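Local coordinates for protein interleukin-1beta (Gallus gallus, PDB 2WRY) that probably acts as a secreted pro-inflammatory cytokine of the interleukin-1 family that signals by binding the interleukin-1 receptor, at residues R5-Q10 / I48-P53; A60-M65 / I109-D114; Y74-S79 / L91-V96; E104-I109 / E124-P129. All coordinates share one frame; numbering follows the deposited sequence.

Interaction 1: R5-Q10 / I48-P53; sequences RYTRSQ and IALYRP
Tyr6 turns the edge of its ring toward the face of Tyr51, a T-shaped pair with centroids 5.8 Å apart and planes at 87°. CG of Tyr6 stands anti to the backbone N (chi1 179°). CE2 of the Tyr6 ring reaches the methyl CB of Ala49 at 3.6 Å. Beyond it, the Tyr6 and Ser9 hydroxyls share a hydrogen bond. The Tyr51 ring also lies against the backbone of Tyr6, with Tyr51 CD1 3.2 Å from Tyr6 N, while its hydroxyl is bonded to the carbonyl of Met97. An alanine in place of Tyr51 would probably leave the edge of Tyr6 without the face it meets and the Met97 carbonyl without this donor.

On the side of the sheet that carries Arg8, Leu50 and Arg52, Arg8 runs alongside Leu50, whose CD2 sits over one face of the guanidinium, 3.6 Å from Arg8 NH2. Thr7 crosses Arg52 at about a right angle, though the exact closeness of its CG2 to that side chain is doubtful.

Leu50 O is gripped twice by Thr7: Thr7 N comes nearly along the C=O axis at 2.7 Å, and Thr7 OG1 from above the carbonyl plane at 2.9 Å. Arg8 N adds a weak third bond. Thr7 and Arg8 thus both face Leu50, a classic beta bulge in the antiparallel pairing of strands 4-16 and 45-53 of the beta-trefoil.

Interaction 2: A60-M65 / I109-D114; sequences AGTGQM and IFYRLD
Met65 O accepts the backbone N-H of Arg112, with 2.9 Å between Met65 O and Arg112 N, where residues 62-65 of the loop pass strand 110-114, their end-to-end directions 79° apart. Thr62 lies over one face of the Tyr111 ring in a CH-pi contact, its CB 3.7 Å from the centroid and displaced toward the rim, with CG2 equally near CD2 and CE2. Gln64 runs beside the same ring and brings its amide to the edge, Gln64 OE1 3.5 Å from Tyr111 CE1, the amide and ring planes being 44° apart. Gly63 O lies 3.5 Å from Tyr111 CB and close to Leu113 CD2. A leucine in place of Tyr111 would probably deprive Thr62 of its aromatic face and leave Gln64 without the ring edge it follows.

Met65 lies alongside Arg112, Met65 CE 3.8 Å from Arg112 CD. The arginine chain is extended, with CG anti to the backbone N (chi1 176°). Arg112 NE makes a nearly straight salt-bridging bond of 2.9 Å to Asp114 OD1, met on the syn side and within the guanidinium plane. That oxygen is also bonded to Thr121 OG1, and Phe12 makes a cation-pi contact with the arginine. The arrangement joins the loop between strands 45-53 and 66-71 to strand 110-115, one of the antiparallel strands of the interleukin-1 beta-trefoil.

Interaction 3: Y74-S79 / L91-V96; sequences YKLYMS and LEEADV
Tyr77 and Glu92 form a hydrogen-bonded pair of an antiparallel beta hairpin, strands 76-83 and 86-93, in the beta-trefoil. Each residue's N-H is taken by the other's carbonyl: Tyr77 N to Glu92 O and Glu92 N to Tyr77 O, both at 2.9 Å. Glu92 O is also approached by Leu76 CA, a CA-H...O contact of 3.2 Å.

The carboxylate of Glu92 is well supplied. Its OE1 receives the hydroxyl of Ser79 on the anti side, 26° out of the carboxylate plane, and is further shared by a salt bridge from Arg107 and a hydrogen bond from Gln90. Such a gathering of donors, one of them charged, would be expected to favour the ionised glutamate.

Apolar groups line the same hairpin. Met78 and Leu91 lie side by side, pointing the same way, with Met78 CG 3.9 Å from Leu91 CD2, on the side where Leu24 and Leu30 also meet Leu91. Leu76 CD2 settles against the backbone of Glu93 and its CG. On the side of Tyr77 and Glu92, the tyrosine ring reaches past the end of the partner strand. Ala94 O lies at the edge of that ring, near its plane, 3.6 Å from Tyr77 CD2, and Val96 CG2 comes within 3.6 Å of Tyr77 OH.

Interaction 4: E104-I109 / E124-P129; sequences ELTRFI and ESAAFP
A chi1 of -62° sets Thr106 OG1, and one of -63° Ile109 CG1, beside the backbone N, which leaves CG2 of each anti to that N; Thr106 CG2 and Ile109 CG2 both meet Ala126 CB, at 3.7 Å. Ala126 CB is thus met by the methyls of two branched side chains of the turn, whose residues 104-108 have helical backbone angles without the regular bonds. In this beta-trefoil the turn leads into strand 110-115, and the facing segment leaves strand 120-125. Alongside, Ala127 CB rests on Arg107 CA.

The carbonyl O of Ile109 takes the N-H of Ala126, at 2.9 Å from Ala126 N, the donor tilted 29° from its plane. The facing segment is shaped by an ST motif, in which Ser125 OG accepts from Phe128 N, three residues on.

The side chain of Arg107, whose NE is engaged by Glu92 of the neighbouring hairpin, sets out away from 124-129. Its NH1 bonds to Glu104 O from above that carbonyl's plane, and one face of the guanidinium lies over Phe108 CE2. The two segments share one further bridge, a water that donates to Arg107 O at 2.9 Å and to Ile109 O at 2.8 Å and accepts from Ser125 OG at 2.7 Å.

In the fold
From the N terminus, interaction 1 comes first, bringing strand 45-53 back alongside strand 4-16 and closing a loop of 37 residues. Interaction 2 opens just afterwards and spans to strand 110-115. Interaction 3, a short hairpin closure, falls wholly within that span. Interaction 4 crosses interaction 2: its first segment begins before 109-114, shares Ile109 with it, and its second follows. Tyr51 packing on Ile109 connects interaction 1 with both 2 and 4, while Tyr6 touches Val96 of interaction 3. The Glu92-Arg107 salt bridge joins interactions 3 and 4. Together they tie the N-terminal strand, the loop 60-65, the hairpin 76-83/86-93 and strands 110-115 and 120-125 together within the trefoil.

Interaction 1: R5-Q10 / I48-P53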
# COMPACT_ATOMS: atom_id res chain seq x y z
N ARG A 5 6.18 -4.78 16.38
CA ARG A 5 5.10 -4.39 17.30
C ARG A 5 4.54 -3.05 16.90
O ARG A 5 5.28 -2.13 16.57
CB ARG A 5 5.60 -4.28 18.74
CG ARG A 5 5.77 -5.60 19.44
CD ARG A 5 6.23 -5.40 20.89
NE ARG A 5 7.14 -4.26 21.02
CZ ARG A 5 8.40 -4.24 20.61
NH1 ARG A 5 8.94 -5.31 20.02
NH2 ARG A 5 9.13 -3.14 20.77
N TYR A 6 3.22 -2.96 16.92
CA TYR A 6 2.48 -1.76 16.54
C TYR A 6 2.86 -0.60 17.45
O TYR A 6 2.95 -0.77 18.66
CB TYR A 6 1.00 -2.06 16.72
CG TYR A 6 0.03 -0.95 16.42
CD1 TYR A 6 -0.33 -0.02 17.40
CD2 TYR A 6 -0.62 -0.88 15.21
CE1 TYR A 6 -1.26 0.98 17.14
CE2 TYR A 6 -1.55 0.11 14.93
CZ TYR A 6 -1.87 1.04 15.91
OH TYR A 6 -2.79 2.01 15.65
N THR A 7 3.06 0.59 16.87
CA THR A 7 3.27 1.79 17.69
C THR A 7 2.10 2.78 17.61
O THR A 7 1.58 3.23 18.65
CB THR A 7 4.65 2.47 17.39
OG1 THR A 7 4.64 3.03 16.08
CG2 THR A 7 5.72 1.47 17.42
N ARG A 8 1.67 3.13 16.41
CA ARG A 8 0.59 4.10 16.25
C ARG A 8 0.13 4.11 14.83
O ARG A 8 0.86 3.63 13.96
CB ARG A 8 1.05 5.50 16.64
CG ARG A 8 2.19 6.02 15.80
CD ARG A 8 2.53 7.44 16.24
NE ARG A 8 3.72 7.93 15.56
CZ ARG A 8 4.97 7.72 15.98
NH1 ARG A 8 5.19 7.02 17.10
NH2 ARG A 8 5.99 8.20 15.28
N SER A 9 -1.06 4.65 14.59
CA SER A 9 -1.54 4.88 13.23
C SER A 9 -1.73 6.35 12.95
O SER A 9 -2.02 7.15 13.86
CB SER A 9 -2.87 4.20 12.96
OG SER A 9 -2.69 2.81 12.97
N GLN A 10 -1.57 6.68 11.67
CA GLN A 10 -1.83 8.01 11.16
C GLN A 10 -2.51 7.93 9.81
O GLN A 10 -2.15 7.10 8.97
CB GLN A 10 -0.53 8.82 11.06
CG GLN A 10 -0.75 10.29 10.73
CD GLN A 10 0.53 11.08 10.79
OE1 GLN A 10 1.55 10.61 11.32
NE2 GLN A 10 0.50 12.32 10.26
N ILE A 48 -2.16 4.42 8.10
CA ILE A 48 -0.83 3.80 8.09
C ILE A 48 -0.39 3.46 9.49
O ILE A 48 -0.14 4.35 10.32
CB ILE A 48 0.21 4.68 7.37
CG1 ILE A 48 -0.28 4.97 5.94
CG2 ILE A 48 1.59 3.97 7.39
CD1 ILE A 48 0.73 5.69 5.04
N ALA A 49 -0.35 2.16 9.79
CA ALA A 49 0.08 1.71 11.12
C ALA A 49 1.59 1.58 11.12
O ALA A 49 2.15 0.78 10.35
CB ALA A 49 -0.52 0.36 11.44
N LEU A 50 2.24 2.36 11.97
CA LEU A 50 3.68 2.26 12.11
C LEU A 50 4.07 1.20 13.12
O LEU A 50 3.51 1.15 14.22
CB LEU A 50 4.25 3.64 12.47
CG LEU A 50 5.75 3.81 12.70
CD1 LEU A 50 6.51 3.49 11.42
CD2 LEU A 50 6.03 5.24 13.22
N TYR A 51 5.05 0.37 12.75
CA TYR A 51 5.57 -0.69 13.62
C TYR A 51 7.01 -0.40 14.03
O TYR A 51 7.73 0.32 13.31
CB TYR A 51 5.48 -2.05 12.90
CG TYR A 51 4.05 -2.55 12.84
CD1 TYR A 51 3.57 -3.51 13.76
CD2 TYR A 51 3.15 -2.05 11.89
CE1 TYR A 51 2.23 -3.93 13.73
CE2 TYR A 51 1.83 -2.47 11.85
CZ TYR A 51 1.38 -3.41 12.77
OH TYR A 51 0.06 -3.79 12.70
N ARG A 52 7.41 -0.93 15.17
CA ARG A 52 8.81 -1.00 15.59
C ARG A 52 9.30 -2.45 15.50
O ARG A 52 8.62 -3.36 15.98
CB ARG A 52 8.96 -0.51 17.03
CG ARG A 52 8.79 1.00 17.21
CD ARG A 52 8.97 1.41 18.69
NE ARG A 52 8.57 2.80 18.92
CZ ARG A 52 7.73 3.22 19.88
NH1 ARG A 52 7.18 2.38 20.75
NH2 ARG A 52 7.47 4.51 19.98
N PRO A 53 10.49 -2.68 14.90
CA PRO A 53 11.05 -4.04 14.87
C PRO A 53 11.36 -4.57 16.28
O PRO A 53 11.70 -3.78 17.16
CB PRO A 53 12.36 -3.88 14.07
CG PRO A 53 12.23 -2.59 13.36
CD PRO A 53 11.38 -1.71 14.23
O HOH W 1 6.86 -0.89 21.03

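Interaction 2: A60-M65 / I109-D114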
# COMPACT_ATOMS: atom_id res chain seq x y z
N ALA A 60 16.84 -9.46 2.03
CA ALA A 60 15.92 -8.35 1.79
C ALA A 60 16.67 -7.02 1.66
O ALA A 60 17.58 -6.71 2.45
CB ALA A 60 14.89 -8.28 2.90
N GLY A 61 16.29 -6.23 0.64
CA GLY A 61 16.75 -4.85 0.51
C GLY A 61 15.60 -3.97 0.95
O GLY A 61 14.60 -3.85 0.23
N THR A 62 15.72 -3.35 2.13
CA THR A 62 14.56 -2.78 2.83
C THR A 62 14.93 -1.61 3.75
O THR A 62 15.69 -1.78 4.71
CB THR A 62 13.89 -3.86 3.71
OG1 THR A 62 14.85 -4.41 4.63
CG2 THR A 62 13.34 -4.98 2.87
N GLY A 63 14.37 -0.43 3.46
CA GLY A 63 14.62 0.77 4.27
C GLY A 63 13.61 0.90 5.40
O GLY A 63 12.42 1.17 5.18
N GLN A 64 14.10 0.73 6.63
CA GLN A 64 13.23 0.56 7.80
C GLN A 64 12.33 1.74 8.22
O GLN A 64 12.79 2.74 8.77
CB GLN A 64 13.98 -0.05 8.97
CG GLN A 64 14.18 -1.55 8.81
CD GLN A 64 13.77 -2.33 10.04
OE1 GLN A 64 13.08 -3.35 9.95
NE2 GLN A 64 14.18 -1.84 11.21
N MET A 65 11.06 1.58 7.90
CA MET A 65 9.91 2.18 8.56
C MET A 65 8.87 1.14 8.17
O MET A 65 8.21 1.29 7.14
CB MET A 65 9.49 3.50 7.94
CG MET A 65 9.97 4.77 8.61
SD MET A 65 9.19 6.19 7.78
CE MET A 65 7.58 6.22 8.58
N ILE A 109 3.04 -6.37 6.14
CA ILE A 109 4.07 -5.35 6.38
C ILE A 109 4.72 -4.89 5.08
O ILE A 109 5.10 -5.70 4.23
CB ILE A 109 5.15 -5.85 7.40
CG1 ILE A 109 4.53 -6.11 8.77
CG2 ILE A 109 6.32 -4.85 7.53
CD1 ILE A 109 3.91 -4.86 9.41
N PHE A 110 4.84 -3.57 4.95
CA PHE A 110 5.56 -2.91 3.86
C PHE A 110 6.59 -2.00 4.47
O PHE A 110 6.39 -1.49 5.57
CB PHE A 110 4.61 -2.06 3.00
CG PHE A 110 3.53 -2.87 2.32
CD1 PHE A 110 2.39 -3.29 3.03
CD2 PHE A 110 3.66 -3.25 0.98
CE1 PHE A 110 1.38 -4.05 2.39
CE2 PHE A 110 2.67 -4.03 0.33
CZ PHE A 110 1.53 -4.44 1.05
N TYR A 111 7.72 -1.80 3.78
CA TYR A 111 8.63 -0.73 4.18
C TYR A 111 8.29 0.54 3.44
O TYR A 111 8.23 0.59 2.21
CB TYR A 111 10.07 -1.14 3.94
CG TYR A 111 10.46 -2.29 4.84
CD1 TYR A 111 10.70 -2.07 6.20
CD2 TYR A 111 10.58 -3.59 4.35
CE1 TYR A 111 11.08 -3.10 7.05
CE2 TYR A 111 10.95 -4.65 5.22
CZ TYR A 111 11.20 -4.38 6.56
OH TYR A 111 11.56 -5.38 7.46
N ARG A 112 7.97 1.56 4.24
CA ARG A 112 7.70 2.88 3.71
C ARG A 112 9.04 3.53 3.43
O ARG A 112 9.85 3.72 4.35
CB ARG A 112 6.96 3.70 4.76
CG ARG A 112 6.74 5.11 4.27
CD ARG A 112 5.83 5.93 5.19
NE ARG A 112 5.90 7.35 4.82
CZ ARG A 112 5.05 8.28 5.25
NH1 ARG A 112 4.03 7.95 6.05
NH2 ARG A 112 5.20 9.55 4.86
N LEU A 113 9.29 3.84 2.16
CA LEU A 113 10.59 4.38 1.75
C LEU A 113 10.39 5.82 1.32
O LEU A 113 9.91 6.08 0.22
CB LEU A 113 11.19 3.53 0.62
CG LEU A 113 11.26 2.02 0.91
CD1 LEU A 113 11.61 1.28 -0.36
CD2 LEU A 113 12.30 1.77 1.95
N ASP A 114 10.72 6.75 2.20
CA ASP A 114 10.54 8.16 1.89
C ASP A 114 11.79 8.77 1.27
O ASP A 114 12.93 8.43 1.65
CB ASP A 114 10.23 8.94 3.15
CG ASP A 114 8.82 8.69 3.68
OD1 ASP A 114 7.92 8.23 2.92
OD2 ASP A 114 8.61 8.99 4.88

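Interaction 3: Y74-S79 / L91-V96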
# COMPACT_ATOMS: atom_id res chain seq x y z
N TYR A 74 -12.95 1.12 5.72
CA TYR A 74 -13.43 -0.10 5.11
C TYR A 74 -13.01 -1.37 5.86
O TYR A 74 -13.38 -2.48 5.43
CB TYR A 74 -12.95 -0.17 3.67
CG TYR A 74 -13.52 0.88 2.74
CD1 TYR A 74 -12.82 2.05 2.45
CD2 TYR A 74 -14.75 0.67 2.11
CE1 TYR A 74 -13.32 2.98 1.54
CE2 TYR A 74 -15.26 1.60 1.20
CZ TYR A 74 -14.53 2.75 0.92
OH TYR A 74 -15.02 3.67 0.03
N LYS A 75 -12.25 -1.22 6.95
CA LYS A 75 -11.88 -2.35 7.82
C LYS A 75 -11.06 -3.41 7.05
O LYS A 75 -11.16 -4.63 7.30
CB LYS A 75 -13.16 -2.90 8.51
CG LYS A 75 -13.81 -1.93 9.57
CD LYS A 75 -14.57 -0.76 8.95
CE LYS A 75 -15.41 -0.02 9.98
NZ LYS A 75 -16.09 1.15 9.36
N LEU A 76 -10.22 -2.92 6.14
CA LEU A 76 -9.36 -3.77 5.32
C LEU A 76 -7.91 -3.36 5.55
O LEU A 76 -7.64 -2.19 5.80
CB LEU A 76 -9.67 -3.57 3.84
CG LEU A 76 -11.08 -3.98 3.34
CD1 LEU A 76 -11.35 -3.48 1.92
CD2 LEU A 76 -11.27 -5.52 3.38
N TYR A 77 -7.00 -4.33 5.43
CA TYR A 77 -5.56 -4.04 5.30
C TYR A 77 -5.01 -4.64 4.01
O TYR A 77 -5.48 -5.69 3.56
CB TYR A 77 -4.76 -4.55 6.50
CG TYR A 77 -4.84 -3.62 7.68
CD1 TYR A 77 -3.84 -2.66 7.90
CD2 TYR A 77 -5.91 -3.65 8.57
CE1 TYR A 77 -3.89 -1.80 8.97
CE2 TYR A 77 -5.97 -2.79 9.66
CZ TYR A 77 -4.95 -1.85 9.84
OH TYR A 77 -4.99 -0.94 10.87
N MET A 78 -4.03 -3.95 3.39
CA MET A 78 -3.35 -4.49 2.20
C MET A 78 -2.44 -5.63 2.61
O MET A 78 -1.83 -5.59 3.68
CB MET A 78 -2.48 -3.42 1.54
CG MET A 78 -3.27 -2.20 1.14
SD MET A 78 -2.25 -1.24 0.00
CE MET A 78 -2.88 -1.79 -1.54
N SER A 79 -2.30 -6.62 1.74
CA SER A 79 -1.31 -7.69 2.00
C SER A 79 -0.73 -8.19 0.69
O SER A 79 -1.35 -8.04 -0.35
CB SER A 79 -1.97 -8.86 2.76
OG SER A 79 -2.91 -9.49 1.93
N LEU A 91 -6.49 -7.30 -0.64
CA LEU A 91 -7.05 -6.58 0.48
C LEU A 91 -7.76 -7.62 1.32
O LEU A 91 -8.54 -8.44 0.81
CB LEU A 91 -8.07 -5.56 -0.00
CG LEU A 91 -7.60 -4.55 -1.05
CD1 LEU A 91 -8.78 -3.68 -1.50
CD2 LEU A 91 -6.48 -3.67 -0.48
N GLU A 92 -7.48 -7.58 2.61
CA GLU A 92 -8.04 -8.56 3.53
C GLU A 92 -8.79 -7.87 4.65
O GLU A 92 -8.34 -6.84 5.15
CB GLU A 92 -6.92 -9.40 4.17
CG GLU A 92 -6.11 -10.23 3.22
CD GLU A 92 -5.18 -11.21 3.93
OE1 GLU A 92 -4.09 -11.49 3.40
OE2 GLU A 92 -5.57 -11.74 5.01
N GLU A 93 -9.94 -8.45 5.03
CA GLU A 93 -10.59 -8.04 6.25
C GLU A 93 -9.67 -8.47 7.37
O GLU A 93 -9.38 -9.67 7.55
CB GLU A 93 -11.96 -8.73 6.39
CG GLU A 93 -12.98 -8.28 5.39
CD GLU A 93 -14.25 -9.11 5.46
OE1 GLU A 93 -14.89 -9.10 6.53
OE2 GLU A 93 -14.60 -9.76 4.45
N ALA A 94 -9.15 -7.50 8.10
CA ALA A 94 -8.27 -7.81 9.21
C ALA A 94 -8.44 -6.71 10.22
O ALA A 94 -8.64 -5.55 9.85
CB ALA A 94 -6.79 -7.90 8.76
N ASP A 95 -8.40 -7.10 11.48
CA ASP A 95 -8.37 -6.12 12.57
C ASP A 95 -6.96 -5.59 12.77
O ASP A 95 -6.00 -6.04 12.12
CB ASP A 95 -8.96 -6.75 13.83
CG ASP A 95 -10.42 -7.17 13.62
OD1 ASP A 95 -11.23 -6.30 13.25
OD2 ASP A 95 -10.74 -8.37 13.79
N VAL A 96 -6.81 -4.58 13.63
CA VAL A 96 -5.51 -3.97 13.85
C VAL A 96 -4.63 -4.96 14.59
O VAL A 96 -5.04 -5.52 15.61
CB VAL A 96 -5.61 -2.64 14.61
CG1 VAL A 96 -4.24 -1.95 14.66
CG2 VAL A 96 -6.64 -1.74 13.97

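Interaction 4: E104-I109 / E124-P129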
# COMPACT_ATOMS: atom_id res chain seq x y z
N GLU A 104 3.73 -15.68 8.06
CA GLU A 104 2.34 -15.50 7.59
C GLU A 104 1.87 -14.06 7.77
O GLU A 104 1.35 -13.48 6.83
CB GLU A 104 1.38 -16.44 8.32
CG GLU A 104 0.08 -16.66 7.59
CD GLU A 104 -1.12 -16.86 8.52
OE1 GLU A 104 -0.95 -16.84 9.77
OE2 GLU A 104 -2.25 -17.05 7.99
N LEU A 105 2.04 -13.52 8.97
CA LEU A 105 1.55 -12.15 9.27
C LEU A 105 2.41 -11.08 8.60
O LEU A 105 1.97 -9.96 8.43
CB LEU A 105 1.51 -11.90 10.77
CG LEU A 105 0.37 -12.62 11.47
CD1 LEU A 105 0.63 -12.55 12.97
CD2 LEU A 105 -0.96 -11.98 11.08
N THR A 106 3.64 -11.44 8.23
CA THR A 106 4.50 -10.47 7.53
C THR A 106 3.90 -10.02 6.18
O THR A 106 4.30 -8.96 5.66
CB THR A 106 5.94 -11.00 7.41
OG1 THR A 106 6.48 -11.17 8.73
CG2 THR A 106 6.82 -10.02 6.64
N ARG A 107 2.91 -10.75 5.66
CA ARG A 107 2.18 -10.35 4.44
C ARG A 107 1.61 -8.93 4.54
O ARG A 107 1.43 -8.25 3.51
CB ARG A 107 1.05 -11.35 4.10
CG ARG A 107 -0.17 -11.30 5.02
CD ARG A 107 -1.09 -12.43 4.65
NE ARG A 107 -2.38 -12.42 5.34
CZ ARG A 107 -2.61 -13.02 6.51
NH1 ARG A 107 -1.60 -13.60 7.17
NH2 ARG A 107 -3.82 -12.99 7.06
N PHE A 108 1.33 -8.48 5.77
CA PHE A 108 0.74 -7.16 5.98
C PHE A 108 1.75 -6.04 6.07
O PHE A 108 1.35 -4.88 6.09
CB PHE A 108 -0.05 -7.14 7.29
CG PHE A 108 -1.29 -7.97 7.23
CD1 PHE A 108 -2.38 -7.58 6.44
CD2 PHE A 108 -1.38 -9.15 7.98
CE1 PHE A 108 -3.55 -8.34 6.40
CE2 PHE A 108 -2.56 -9.93 7.93
CZ PHE A 108 -3.63 -9.53 7.15
N ILE A 109 3.04 -6.37 6.14
CA ILE A 109 4.07 -5.35 6.38
C ILE A 109 4.72 -4.89 5.08
O ILE A 109 5.10 -5.70 4.23
CB ILE A 109 5.15 -5.85 7.40
CG1 ILE A 109 4.53 -6.11 8.77
CG2 ILE A 109 6.32 -4.85 7.53
CD1 ILE A 109 3.91 -4.86 9.41
N GLU A 124 7.62 -0.97 -0.24
CA GLU A 124 8.18 -2.28 -0.60
C GLU A 124 7.60 -3.36 0.30
O GLU A 124 7.59 -3.20 1.52
CB GLU A 124 9.70 -2.26 -0.45
CG GLU A 124 10.36 -3.58 -0.90
CD GLU A 124 11.87 -3.54 -0.83
OE1 GLU A 124 12.44 -2.53 -0.33
OE2 GLU A 124 12.51 -4.54 -1.25
N SER A 125 7.13 -4.44 -0.29
CA SER A 125 6.64 -5.58 0.52
C SER A 125 7.73 -6.18 1.39
O SER A 125 8.83 -6.48 0.90
CB SER A 125 6.06 -6.66 -0.40
OG SER A 125 5.68 -7.78 0.37
N ALA A 126 7.41 -6.45 2.66
CA ALA A 126 8.32 -7.20 3.53
C ALA A 126 8.28 -8.70 3.23
O ALA A 126 9.30 -9.40 3.41
CB ALA A 126 8.01 -6.95 5.02
N ALA A 127 7.11 -9.20 2.83
CA ALA A 127 6.94 -10.63 2.53
C ALA A 127 7.56 -10.97 1.19
O ALA A 127 8.02 -12.10 0.99
CB ALA A 127 5.47 -11.01 2.54
N PHE A 128 7.55 -9.99 0.29
CA PHE A 128 8.10 -10.14 -1.06
C PHE A 128 9.12 -9.03 -1.33
O PHE A 128 8.83 -8.13 -2.11
CB PHE A 128 7.00 -10.09 -2.13
CG PHE A 128 6.11 -11.30 -2.12
CD1 PHE A 128 6.26 -12.33 -3.06
CD2 PHE A 128 5.10 -11.41 -1.15
CE1 PHE A 128 5.40 -13.45 -3.03
CE2 PHE A 128 4.25 -12.53 -1.12
CZ PHE A 128 4.41 -13.54 -2.06
N PRO A 129 10.30 -9.10 -0.70
CA PRO A 129 11.30 -8.06 -0.93
C PRO A 129 11.57 -7.87 -2.43
O PRO A 129 11.58 -8.87 -3.20
CB PRO A 129 12.56 -8.57 -0.19
CG PRO A 129 12.10 -9.67 0.70
CD PRO A 129 10.75 -10.12 0.28
O HOH W 2 4.01 -7.53 2.45